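Local coordinates for protein enolase (alpha proteobacterium BAL199, PDB 3UGV) that probably carries out magnesium-dependent proton abstraction next to a substrate carboxylate, as other members of the enolase superfamily do, although its own substrate remains unassigned, at residues W56-L60 and W351-I355; G71-L75 and L375-W379; Y74-Y78 and H327-E331; A89-M93 and A127-V131; F190-K194 and W345-Q349. All coordinates share one frame; numbering follows the deposited sequence.

In this enolase-superfamily fold three of the five contacts, 1 to 3, bring N-terminal and C-terminal parts of the chain together; contacts 4 and 5 are internal to the cap and the barrel. Contacts 1 and 3 have centres 8 Å apart and meet through W56 and E76; contacts 2 and 3 share Y74 and L75 on strand 71-75. Contact 4 packs two helices, touching contacts 2 and 3 through L75 and contact 1 through L90 against I59. Contact 5, its centre 29 Å from that of contact 4, meets contact 3 where L328 N bonds to E347 OE2. The side chains of H327 in contact 3 and K194 in contact 5 each lie about 4 Å from a bound magnesium ion.

Contact 1: W56-L60 and W351-I355; sequences WPLIL and WADPI
W351 turns the edge of its indole into the face of W56, a T-shaped (edge-to-face) pair that ties the N-terminal capping domain to the barrel domain of this mandelate racemase-type fold. W56 lies on strand 52-65, the middle strand of the three-stranded antiparallel sheet of the cap, whereas W351 belongs to the loop that follows strand 346-348. The two six-membered rings stand at 71° with centroids 4.8 Å apart. W351 CE3 makes the closest approach, 3.5 Å from W56 CZ2, and lies above the face toward its rim rather than over the middle. A CH-pi contact reinforces the pair, W351 CB sitting 4.0 Å from the centroid of the five-membered ring of W56. The W56 side chain leaves the strand with CG anti to the backbone N (chi1 -170°), and a hydrogen bond from NE1 to E76 helps fix the turn of the ring. A leucine at this position would probably leave that glutamate without its indole donor and W351 without a flat surface to meet, opening a gap between the domains.

Farther along the strand the contact becomes wholly aliphatic. L58 directs CD1 into the loop, where it touches A352 CB at 3.9 Å and I355 CG1 at 3.6 Å. I355 closes a short 3-10 segment and carries CG1 between its backbone N and carbonyl carbon (chi1 52°), the branch that faces the strand. V384 of helix 381-387 borders both I355 and L60, and L60 CD1 comes within 4.4 Å of I355 CG1.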
# COMPACT_ATOMS: atom_id res chain seq x y z
N TRP F 56 25.06 -39.39 -4.79
CA TRP F 56 24.26 -38.52 -5.62
C TRP F 56 23.31 -39.37 -6.45
O TRP F 56 23.74 -40.09 -7.35
CB TRP F 56 25.15 -37.68 -6.53
CG TRP F 56 24.41 -36.59 -7.24
CD1 TRP F 56 24.21 -36.46 -8.60
CD2 TRP F 56 23.73 -35.49 -6.63
NE1 TRP F 56 23.46 -35.33 -8.86
CE2 TRP F 56 23.15 -34.73 -7.66
CE3 TRP F 56 23.56 -35.08 -5.31
CZ2 TRP F 56 22.42 -33.58 -7.41
CZ3 TRP F 56 22.83 -33.94 -5.06
CH2 TRP F 56 22.27 -33.20 -6.10
N PRO F 57 22.01 -39.32 -6.14
CA PRO F 57 21.00 -40.11 -6.86
C PRO F 57 20.53 -39.46 -8.17
O PRO F 57 20.35 -38.24 -8.22
CB PRO F 57 19.85 -40.17 -5.86
CG PRO F 57 19.96 -38.90 -5.08
CD PRO F 57 21.44 -38.57 -5.01
N LEU F 58 20.35 -40.27 -9.21
CA LEU F 58 19.78 -39.82 -10.48
C LEU F 58 18.70 -40.80 -10.94
O LEU F 58 18.87 -42.02 -10.83
CB LEU F 58 20.85 -39.75 -11.57
CG LEU F 58 22.07 -38.88 -11.35
CD1 LEU F 58 23.15 -39.18 -12.38
CD2 LEU F 58 21.70 -37.41 -11.38
N ILE F 59 17.58 -40.29 -11.44
CA ILE F 59 16.62 -41.14 -12.13
C ILE F 59 16.76 -40.91 -13.63
O ILE F 59 16.54 -39.80 -14.12
CB ILE F 59 15.18 -40.87 -11.66
CG1 ILE F 59 15.04 -41.25 -10.18
CG2 ILE F 59 14.18 -41.64 -12.52
CD1 ILE F 59 13.80 -40.68 -9.51
N LEU F 60 17.17 -41.94 -14.36
CA LEU F 60 17.31 -41.89 -15.81
C LEU F 60 15.97 -42.22 -16.46
O LEU F 60 15.35 -43.23 -16.14
CB LEU F 60 18.37 -42.88 -16.30
CG LEU F 60 19.83 -42.42 -16.38
CD1 LEU F 60 20.33 -41.90 -15.07
CD2 LEU F 60 20.72 -43.55 -16.86
N TRP F 351 28.42 -33.61 -11.44
CA TRP F 351 27.92 -34.70 -10.62
C TRP F 351 27.25 -35.78 -11.44
O TRP F 351 27.32 -36.96 -11.08
CB TRP F 351 26.96 -34.15 -9.56
CG TRP F 351 27.61 -33.11 -8.68
CD1 TRP F 351 28.94 -32.80 -8.62
CD2 TRP F 351 26.96 -32.24 -7.75
NE1 TRP F 351 29.16 -31.80 -7.70
CE2 TRP F 351 27.95 -31.44 -7.16
CE3 TRP F 351 25.63 -32.07 -7.36
CZ2 TRP F 351 27.66 -30.48 -6.19
CZ3 TRP F 351 25.34 -31.11 -6.40
CH2 TRP F 351 26.35 -30.33 -5.83
N ALA F 352 26.63 -35.40 -12.56
CA ALA F 352 25.94 -36.36 -13.42
C ALA F 352 26.72 -36.80 -14.67
O ALA F 352 26.25 -37.64 -15.43
CB ALA F 352 24.55 -35.85 -13.81
N ASP F 353 27.92 -36.26 -14.87
CA ASP F 353 28.76 -36.62 -16.03
C ASP F 353 29.01 -38.13 -16.22
O ASP F 353 29.11 -38.60 -17.36
CB ASP F 353 30.11 -35.90 -15.96
CG ASP F 353 30.06 -34.49 -16.53
OD1 ASP F 353 28.94 -33.99 -16.77
OD2 ASP F 353 31.14 -33.89 -16.73
N PRO F 354 29.15 -38.88 -15.12
CA PRO F 354 29.48 -40.29 -15.30
C PRO F 354 28.46 -41.08 -16.11
O PRO F 354 28.85 -42.02 -16.80
CB PRO F 354 29.56 -40.82 -13.86
CG PRO F 354 30.00 -39.62 -13.07
CD PRO F 354 29.32 -38.44 -13.72
N ILE F 355 27.18 -40.71 -16.07
CA ILE F 355 26.16 -41.45 -16.81
C ILE F 355 25.94 -40.93 -18.23
O ILE F 355 25.08 -41.42 -18.95
CB ILE F 355 24.82 -41.53 -16.05
CG1 ILE F 355 24.36 -40.14 -15.61
CG2 ILE F 355 24.94 -42.43 -14.83
CD1 ILE F 355 23.67 -39.37 -16.69

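Contact 2: G71-L75 and L375-W379; sequences GRAYL and LGLDW
Polar anchoring at one side and apolar packing at the other join R72 and its neighbours on strand 71-75, an outer strand of the capping-domain sheet within the chain, to the loop 375-379 that leads into helix 381-387. Here the C-terminal part of the chain folds back onto the cap sheet of the enolase-superfamily fold, with the loop running at 81° to the strand. R72 bends at chi3 (-80°), which brings NE within 2.9 Å of L377 O in a nearly straight hydrogen bond, the oxygen lying in the guanidinium plane. D378 adds a salt bridge, OD2 3.2 Å from R72 NH2, though the hydrogen bond within it is weak. The aliphatic part of the same arginine lies over the indole of W379, R72 CD being 3.9 Å from the centroid of the five-membered ring in a CH-pi contact. That indole is held from outside by D62, which bonds to W379 NE1. On the apolar side L377 CD1 meets the edge of the Y74 ring, 3.9 Å from CD2, while W379 CH2 approaches Y74 CB. A water bridges the backbones as well, donating to R72 O at 3.1 Å and accepting from L377 N at 3.0 Å.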
# COMPACT_ATOMS: atom_id res chain seq x y z
N GLY F 71 13.27 -40.40 -26.26
CA GLY F 71 13.36 -39.20 -25.46
C GLY F 71 14.13 -39.52 -24.19
O GLY F 71 13.82 -40.48 -23.48
N ARG F 72 15.15 -38.71 -23.89
CA ARG F 72 16.01 -38.99 -22.76
C ARG F 72 16.25 -37.75 -21.90
O ARG F 72 16.68 -36.72 -22.38
CB ARG F 72 17.35 -39.56 -23.24
CG ARG F 72 17.27 -40.99 -23.75
CD ARG F 72 18.64 -41.60 -24.03
NE ARG F 72 19.17 -41.17 -25.32
CZ ARG F 72 18.75 -41.65 -26.49
NH1 ARG F 72 17.80 -42.56 -26.52
NH2 ARG F 72 19.29 -41.20 -27.62
N ALA F 73 15.98 -37.88 -20.60
CA ALA F 73 16.36 -36.86 -19.64
C ALA F 73 16.57 -37.52 -18.28
O ALA F 73 16.38 -38.73 -18.12
CB ALA F 73 15.29 -35.79 -19.55
N TYR F 74 16.97 -36.74 -17.29
CA TYR F 74 17.20 -37.31 -15.98
C TYR F 74 16.74 -36.38 -14.87
O TYR F 74 16.59 -35.18 -15.07
CB TYR F 74 18.68 -37.69 -15.79
CG TYR F 74 19.64 -36.53 -15.81
CD1 TYR F 74 19.91 -35.79 -14.66
CD2 TYR F 74 20.29 -36.17 -16.98
CE1 TYR F 74 20.80 -34.72 -14.69
CE2 TYR F 74 21.18 -35.11 -17.02
CZ TYR F 74 21.43 -34.39 -15.87
OH TYR F 74 22.32 -33.33 -15.92
N LEU F 75 16.49 -36.96 -13.70
CA LEU F 75 16.12 -36.20 -12.53
C LEU F 75 17.24 -36.32 -11.52
O LEU F 75 17.93 -37.34 -11.46
CB LEU F 75 14.82 -36.76 -11.93
CG LEU F 75 13.51 -36.36 -12.61
CD1 LEU F 75 12.42 -37.29 -12.17
CD2 LEU F 75 13.16 -34.94 -12.24
N LEU F 375 18.35 -32.90 -26.41
CA LEU F 375 19.34 -32.56 -25.39
C LEU F 375 20.68 -33.22 -25.70
O LEU F 375 21.67 -32.99 -25.00
CB LEU F 375 18.87 -33.02 -24.01
CG LEU F 375 17.60 -32.33 -23.48
CD1 LEU F 375 17.07 -33.08 -22.29
CD2 LEU F 375 17.92 -30.89 -23.13
N GLY F 376 20.70 -34.05 -26.74
CA GLY F 376 21.89 -34.80 -27.11
C GLY F 376 22.46 -35.68 -26.00
O GLY F 376 23.67 -35.78 -25.85
N LEU F 377 21.59 -36.31 -25.23
CA LEU F 377 22.05 -37.20 -24.16
C LEU F 377 22.11 -38.64 -24.65
O LEU F 377 21.16 -39.13 -25.27
CB LEU F 377 21.13 -37.12 -22.93
CG LEU F 377 21.00 -35.83 -22.13
CD1 LEU F 377 20.18 -36.11 -20.90
CD2 LEU F 377 22.35 -35.27 -21.74
N ASP F 378 23.21 -39.31 -24.35
CA ASP F 378 23.30 -40.75 -24.59
C ASP F 378 23.93 -41.41 -23.36
O ASP F 378 25.02 -41.03 -22.92
CB ASP F 378 24.11 -41.04 -25.86
CG ASP F 378 23.55 -40.31 -27.07
OD1 ASP F 378 24.16 -39.31 -27.50
OD2 ASP F 378 22.49 -40.73 -27.59
N TRP F 379 23.22 -42.38 -22.80
CA TRP F 379 23.65 -42.95 -21.53
C TRP F 379 24.93 -43.77 -21.70
O TRP F 379 25.13 -44.44 -22.72
CB TRP F 379 22.57 -43.84 -20.92
CG TRP F 379 21.21 -43.22 -20.76
CD1 TRP F 379 20.02 -43.78 -21.13
CD2 TRP F 379 20.89 -41.95 -20.17
NE1 TRP F 379 18.98 -42.94 -20.81
CE2 TRP F 379 19.48 -41.81 -20.23
CE3 TRP F 379 21.65 -40.92 -19.61
CZ2 TRP F 379 18.82 -40.67 -19.74
CZ3 TRP F 379 20.98 -39.79 -19.13
CH2 TRP F 379 19.58 -39.68 -19.20
O HOH W 1 18.66 -36.65 -24.82

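Contact 3: Y74-Y78 and H327-E331; sequences YLEPY and HLYPE
Y74 and E331 begin the contact, in which the end of strand 71-75 and the loop beyond it, part of the capping domain of the enolase-superfamily fold, lie against the loop and helix start 327-331 of the barrel domain. The Y74 hydroxyl donates to E331 OE1 at 2.6 Å, meeting the carboxylate on its syn side; a bend at chi2 (77°) in E331 turns that group back to the ring. Y74 also runs alongside Y329 in the opposite direction, the ring planes 25° apart but slid so far that they hardly overlap.

L75 meets Y329 mainly with its backbone, CA lying 3.8 Å from the hydroxyl OH of Y329. E76 then binds Y329 twice. Its backbone N donates to Y329 OH at 2.9 Å with a nearly straight N-H, and its OE2 accepts from Y329 N at 3.2 Å, almost along the C-O axis. This oxygen also hangs over the centre of the Y329 ring, with the carboxylate nearly perpendicular to it. Since OE1 is taken by W56, both oxygens of this buried carboxylate are engaged. Y329, in turn, occupies the N-cap position of helix 330-337.

Past P77 comes Y78, whose ring stacks on F117 of the second subunit and meets W56 edge-to-face. H327 bonds through ND1 to D300 and lies near the bound magnesium ion, a pairing consistent with the His-Asp dyad of the mandelate racemase subgroup. Y78 reaches the edge of this imidazole, its OH 3.1 Å from H327 CE1, while Y78 CE2 packs 3.8 Å from L328 CD1.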
# COMPACT_ATOMS: atom_id res chain seq x y z
N TYR F 74 16.97 -36.74 -17.29
CA TYR F 74 17.20 -37.31 -15.98
C TYR F 74 16.74 -36.38 -14.87
O TYR F 74 16.59 -35.18 -15.07
CB TYR F 74 18.68 -37.69 -15.79
CG TYR F 74 19.64 -36.53 -15.81
CD1 TYR F 74 19.91 -35.79 -14.66
CD2 TYR F 74 20.29 -36.17 -16.98
CE1 TYR F 74 20.80 -34.72 -14.69
CE2 TYR F 74 21.18 -35.11 -17.02
CZ TYR F 74 21.43 -34.39 -15.87
OH TYR F 74 22.32 -33.33 -15.92
N LEU F 75 16.49 -36.96 -13.70
CA LEU F 75 16.12 -36.20 -12.53
C LEU F 75 17.24 -36.32 -11.52
O LEU F 75 17.93 -37.34 -11.46
CB LEU F 75 14.82 -36.76 -11.93
CG LEU F 75 13.51 -36.36 -12.61
CD1 LEU F 75 12.42 -37.29 -12.17
CD2 LEU F 75 13.16 -34.94 -12.24
N GLU F 76 17.43 -35.26 -10.73
CA GLU F 76 18.38 -35.28 -9.62
C GLU F 76 17.64 -34.93 -8.35
O GLU F 76 17.61 -33.76 -7.95
CB GLU F 76 19.50 -34.27 -9.86
CG GLU F 76 20.10 -34.37 -11.24
CD GLU F 76 21.27 -33.44 -11.43
OE1 GLU F 76 22.38 -33.78 -10.96
OE2 GLU F 76 21.08 -32.36 -12.03
N PRO F 77 17.05 -35.94 -7.70
CA PRO F 77 16.12 -35.75 -6.57
C PRO F 77 16.76 -35.62 -5.17
O PRO F 77 16.00 -35.53 -4.20
CB PRO F 77 15.25 -37.00 -6.64
CG PRO F 77 16.19 -38.05 -7.13
CD PRO F 77 17.16 -37.35 -8.09
N TYR F 78 18.08 -35.62 -5.07
CA TYR F 78 18.76 -35.33 -3.79
C TYR F 78 18.76 -36.47 -2.78
O TYR F 78 19.81 -36.90 -2.32
CB TYR F 78 18.12 -34.12 -3.12
CG TYR F 78 18.61 -32.78 -3.59
CD1 TYR F 78 19.70 -32.19 -2.97
CD2 TYR F 78 17.98 -32.09 -4.62
CE1 TYR F 78 20.16 -30.95 -3.37
CE2 TYR F 78 18.43 -30.85 -5.04
CZ TYR F 78 19.53 -30.29 -4.40
OH TYR F 78 20.01 -29.05 -4.78
N HIS F 327 19.45 -23.82 -11.94
CA HIS F 327 19.89 -24.66 -10.84
C HIS F 327 19.87 -26.12 -11.27
O HIS F 327 18.82 -26.64 -11.67
CB HIS F 327 19.01 -24.49 -9.63
CG HIS F 327 19.41 -25.36 -8.48
ND1 HIS F 327 18.69 -26.46 -8.10
CD2 HIS F 327 20.47 -25.29 -7.64
CE1 HIS F 327 19.27 -27.03 -7.06
NE2 HIS F 327 20.37 -26.34 -6.77
N LEU F 328 21.03 -26.77 -11.17
CA LEU F 328 21.23 -28.13 -11.64
C LEU F 328 20.90 -28.29 -13.14
O LEU F 328 20.66 -27.30 -13.86
CB LEU F 328 20.45 -29.12 -10.76
CG LEU F 328 20.85 -29.13 -9.28
CD1 LEU F 328 19.99 -30.09 -8.46
CD2 LEU F 328 22.34 -29.47 -9.13
N TYR F 329 20.92 -29.54 -13.61
CA TYR F 329 20.56 -29.87 -14.99
C TYR F 329 21.23 -28.98 -16.03
O TYR F 329 20.55 -28.30 -16.79
CB TYR F 329 19.04 -29.81 -15.18
CG TYR F 329 18.29 -30.54 -14.10
CD1 TYR F 329 17.97 -31.88 -14.25
CD2 TYR F 329 17.91 -29.90 -12.93
CE1 TYR F 329 17.29 -32.57 -13.27
CE2 TYR F 329 17.23 -30.58 -11.93
CZ TYR F 329 16.92 -31.92 -12.11
OH TYR F 329 16.24 -32.62 -11.14
N PRO F 330 22.56 -29.01 -16.07
CA PRO F 330 23.33 -28.10 -16.92
C PRO F 330 22.97 -28.25 -18.39
O PRO F 330 22.97 -27.26 -19.13
CB PRO F 330 24.79 -28.51 -16.67
CG PRO F 330 24.76 -29.19 -15.37
CD PRO F 330 23.43 -29.87 -15.26
N GLU F 331 22.63 -29.46 -18.82
CA GLU F 331 22.27 -29.66 -20.23
C GLU F 331 20.95 -29.00 -20.64
O GLU F 331 20.94 -28.16 -21.54
CB GLU F 331 22.30 -31.14 -20.62
CG GLU F 331 23.65 -31.80 -20.38
CD GLU F 331 23.87 -32.12 -18.91
OE1 GLU F 331 22.88 -32.20 -18.14
OE2 GLU F 331 25.04 -32.29 -18.51

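Contact 4: A89-M93 and A127-V131; sequences ALHDM and AASGV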
# COMPACT_ATOMS: atom_id res chain seq x y z
N ALA F 89 5.72 -43.40 -9.27
CA ALA F 89 4.93 -42.28 -9.77
C ALA F 89 5.13 -42.09 -11.28
O ALA F 89 4.18 -41.81 -12.01
CB ALA F 89 5.27 -41.00 -9.03
N LEU F 90 6.37 -42.24 -11.72
CA LEU F 90 6.70 -42.09 -13.13
C LEU F 90 6.06 -43.19 -13.97
O LEU F 90 5.54 -42.93 -15.05
CB LEU F 90 8.21 -42.06 -13.34
CG LEU F 90 8.89 -40.77 -12.92
CD1 LEU F 90 10.40 -40.91 -12.97
CD2 LEU F 90 8.42 -39.61 -13.78
N HIS F 91 6.10 -44.42 -13.47
CA HIS F 91 5.51 -45.54 -14.20
C HIS F 91 3.98 -45.45 -14.23
O HIS F 91 3.34 -45.90 -15.18
CB HIS F 91 5.99 -46.88 -13.63
CG HIS F 91 7.43 -47.18 -13.91
ND1 HIS F 91 8.13 -48.18 -13.28
CD2 HIS F 91 8.30 -46.60 -14.77
CE1 HIS F 91 9.37 -48.21 -13.73
NE2 HIS F 91 9.50 -47.26 -14.64
N ASP F 92 3.41 -44.84 -13.20
CA ASP F 92 1.97 -44.60 -13.15
C ASP F 92 1.55 -43.56 -14.19
O ASP F 92 0.44 -43.62 -14.71
CB ASP F 92 1.54 -44.13 -11.76
CG ASP F 92 1.01 -45.26 -10.90
OD1 ASP F 92 0.54 -46.27 -11.48
OD2 ASP F 92 1.06 -45.14 -9.66
N MET F 93 2.43 -42.60 -14.46
CA MET F 93 2.14 -41.60 -15.49
C MET F 93 2.28 -42.25 -16.85
O MET F 93 1.52 -41.96 -17.78
CB MET F 93 3.05 -40.38 -15.36
CG MET F 93 2.62 -39.39 -14.30
SD MET F 93 3.92 -38.21 -13.84
CE MET F 93 3.09 -37.25 -12.57
N ALA F 127 7.66 -35.50 -10.41
CA ALA F 127 7.44 -36.58 -11.36
C ALA F 127 7.04 -36.00 -12.70
O ALA F 127 7.58 -36.40 -13.74
CB ALA F 127 6.38 -37.52 -10.86
N ALA F 128 6.13 -35.03 -12.68
CA ALA F 128 5.70 -34.36 -13.91
C ALA F 128 6.85 -33.63 -14.63
O ALA F 128 6.88 -33.62 -15.85
CB ALA F 128 4.57 -33.39 -13.63
N SER F 129 7.76 -33.02 -13.87
CA SER F 129 8.88 -32.27 -14.47
C SER F 129 9.83 -33.20 -15.22
O SER F 129 10.33 -32.86 -16.29
CB SER F 129 9.64 -31.49 -13.40
OG SER F 129 8.87 -30.43 -12.86
N GLY F 130 10.05 -34.38 -14.66
CA GLY F 130 10.89 -35.39 -15.29
C GLY F 130 10.32 -35.89 -16.61
O GLY F 130 11.05 -36.12 -17.57
N VAL F 131 9.00 -36.07 -16.64
CA VAL F 131 8.31 -36.47 -17.86
C VAL F 131 8.45 -35.34 -18.85
O VAL F 131 8.79 -35.56 -20.01
CB VAL F 131 6.82 -36.71 -17.61
CG1 VAL F 131 6.05 -36.74 -18.92
CG2 VAL F 131 6.61 -38.00 -16.81
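L90 and M93 on helix 83-97 press against A127 and V131 on helix 123-142, joining two helices of the N-terminal capping domain that cross at -59° with their short segments 9.8 Å apart at the axes. The methyl contacts are the first kind of interaction. A89 CB and A127 CB face each other at 4.1 Å, and the small alanines let the backbones come near, L90 and A127 having their CA atoms 5.8 Å apart. L90 continues the line: CD2 lies 3.9 Å from V131 CG2, the two side chains passing in opposite directions, and also rests 3.3 Å from A127 O.

The thioether is the second kind. M93 stays extended beyond CG (chi2 164°, chi3 -179°), which carries its end across to the other helix. There CE touches A127 CB at 3.7 Å, while SD passes V131 CG2 at 4.0 Å. A127 CB is therefore met by both the sulfur and the terminal methyl of one methionine, as well as by the alanine opposite.

Backbone bonding is the third, and it stays within each helix: M93 N reaches A89 O, and V131 N reaches A127 O at 3.2 Å, so the carbonyl beside L90 already has its helical partner. G130 presents bare backbone on the L90 side, and L75 of the sheet packs there against its CA. Polar chemistry lies elsewhere, D92 making a salt bridge to K84 of the second subunit. With no hydrogen bond between the two segments, the interface depends on the fit of buried apolar groups rather than on directed polar bonds.

Contact 5: F190-K194 and W345-Q349; sequences FKGLK and WLEWQ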
# COMPACT_ATOMS: atom_id res chain seq x y z
N PHE F 190 36.66 -20.65 -15.32
CA PHE F 190 35.36 -20.14 -14.90
C PHE F 190 35.49 -18.71 -14.38
O PHE F 190 36.48 -18.37 -13.73
CB PHE F 190 34.74 -21.00 -13.81
CG PHE F 190 34.09 -22.25 -14.32
CD1 PHE F 190 32.92 -22.17 -15.05
CD2 PHE F 190 34.64 -23.49 -14.05
CE1 PHE F 190 32.30 -23.32 -15.52
CE2 PHE F 190 34.02 -24.65 -14.51
CZ PHE F 190 32.85 -24.56 -15.25
N LYS F 191 34.48 -17.89 -14.65
CA LYS F 191 34.50 -16.50 -14.19
C LYS F 191 33.75 -16.36 -12.87
O LYS F 191 33.66 -15.26 -12.31
CB LYS F 191 33.90 -15.58 -15.24
CG LYS F 191 34.58 -15.62 -16.61
CD LYS F 191 33.69 -14.87 -17.64
CE LYS F 191 34.41 -14.52 -18.94
NZ LYS F 191 34.78 -15.69 -19.80
N GLY F 192 33.20 -17.47 -12.37
CA GLY F 192 32.51 -17.45 -11.10
C GLY F 192 32.53 -18.82 -10.45
O GLY F 192 32.59 -19.84 -11.12
N LEU F 193 32.50 -18.83 -9.12
CA LEU F 193 32.56 -20.06 -8.34
C LEU F 193 31.44 -19.96 -7.32
O LEU F 193 31.20 -18.88 -6.79
CB LEU F 193 33.90 -20.14 -7.59
CG LEU F 193 35.17 -20.19 -8.43
CD1 LEU F 193 36.39 -20.13 -7.55
CD2 LEU F 193 35.20 -21.46 -9.27
N LYS F 194 30.74 -21.05 -7.03
CA LYS F 194 29.85 -21.04 -5.87
C LYS F 194 30.60 -21.39 -4.59
O LYS F 194 31.26 -22.42 -4.51
CB LYS F 194 28.66 -21.99 -6.04
CG LYS F 194 27.78 -22.02 -4.78
CD LYS F 194 26.39 -22.48 -5.09
CE LYS F 194 25.59 -21.37 -5.73
NZ LYS F 194 24.33 -21.93 -6.30
N TRP F 345 23.23 -16.39 -15.16
CA TRP F 345 24.30 -17.38 -15.02
C TRP F 345 23.75 -18.80 -15.12
O TRP F 345 22.62 -19.08 -14.69
CB TRP F 345 24.99 -17.27 -13.66
CG TRP F 345 25.86 -16.07 -13.42
CD1 TRP F 345 25.46 -14.87 -12.90
CD2 TRP F 345 27.28 -15.98 -13.60
NE1 TRP F 345 26.54 -14.03 -12.77
CE2 TRP F 345 27.67 -14.68 -13.19
CE3 TRP F 345 28.26 -16.85 -14.09
CZ2 TRP F 345 29.00 -14.24 -13.26
CZ3 TRP F 345 29.58 -16.41 -14.15
CH2 TRP F 345 29.94 -15.13 -13.73
N LEU F 346 24.58 -19.70 -15.64
CA LEU F 346 24.27 -21.12 -15.65
C LEU F 346 25.04 -21.82 -14.53
O LEU F 346 26.26 -21.71 -14.46
CB LEU F 346 24.66 -21.74 -16.99
CG LEU F 346 24.32 -23.23 -17.05
CD1 LEU F 346 23.47 -23.54 -18.26
CD2 LEU F 346 25.57 -24.07 -17.02
N GLU F 347 24.35 -22.53 -13.66
CA GLU F 347 25.06 -23.27 -12.62
C GLU F 347 25.63 -24.54 -13.21
O GLU F 347 24.89 -25.35 -13.77
CB GLU F 347 24.14 -23.62 -11.45
CG GLU F 347 24.87 -24.32 -10.32
CD GLU F 347 23.95 -24.76 -9.20
OE1 GLU F 347 24.14 -24.32 -8.04
OE2 GLU F 347 23.02 -25.54 -9.49
N TRP F 348 26.94 -24.74 -13.08
CA TRP F 348 27.56 -25.93 -13.64
C TRP F 348 28.14 -26.83 -12.56
O TRP F 348 28.78 -26.36 -11.62
CB TRP F 348 28.64 -25.57 -14.67
CG TRP F 348 29.33 -26.77 -15.31
CD1 TRP F 348 28.95 -27.43 -16.45
CD2 TRP F 348 30.50 -27.46 -14.83
NE1 TRP F 348 29.82 -28.46 -16.72
CE2 TRP F 348 30.78 -28.50 -15.74
CE3 TRP F 348 31.35 -27.28 -13.73
CZ2 TRP F 348 31.86 -29.37 -15.58
CZ3 TRP F 348 32.43 -28.15 -13.57
CH2 TRP F 348 32.67 -29.18 -14.49
N GLN F 349 27.91 -28.13 -12.72
CA GLN F 349 28.53 -29.15 -11.88
C GLN F 349 28.66 -30.41 -12.73
O GLN F 349 27.95 -30.55 -13.72
CB GLN F 349 27.71 -29.41 -10.62
CG GLN F 349 26.42 -30.19 -10.86
CD GLN F 349 25.32 -29.35 -11.47
OE1 GLN F 349 25.21 -28.14 -11.22
NE2 GLN F 349 24.49 -29.98 -12.29
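The backbones of 190-194 and 345-349 run almost at right angles, 89° apart, and keep their distance: CA atoms come no nearer than 8.6 Å, for K194 and E347. Strand 157-162 bonds to G192 and pairs with strand 346-348, so side chains must span the interval. F190 CZ approaches the six-membered ring of W348 obliquely, 3.5 Å from CE3, with the ring planes 37° apart. W345 extends its indole to the backbone around G192, CH2 approaching K191 O at 4.0 Å; a CB on this glycine would fall 3.3 Å from W345 CH2, which is tight. On the remaining side K194, bent at chi3 (-78°), brings NZ to E347 OE1 at 3.0 Å in a salt bridge that meets the oxygen on its anti side. The same NZ also pairs with E251, a magnesium ligand, while E347 OE2 accepts from L328 N. An alanine in place of K194 would probably cost E347 OE1 and E251 their common amine partner, leaving E347 held less firmly, by L328 N at its other oxygen. K194, with its partner E347, sits at the metal-bearing site of the modified (beta/alpha)-barrel, placed much as the first lysine of the KxK motif in mandelate racemase.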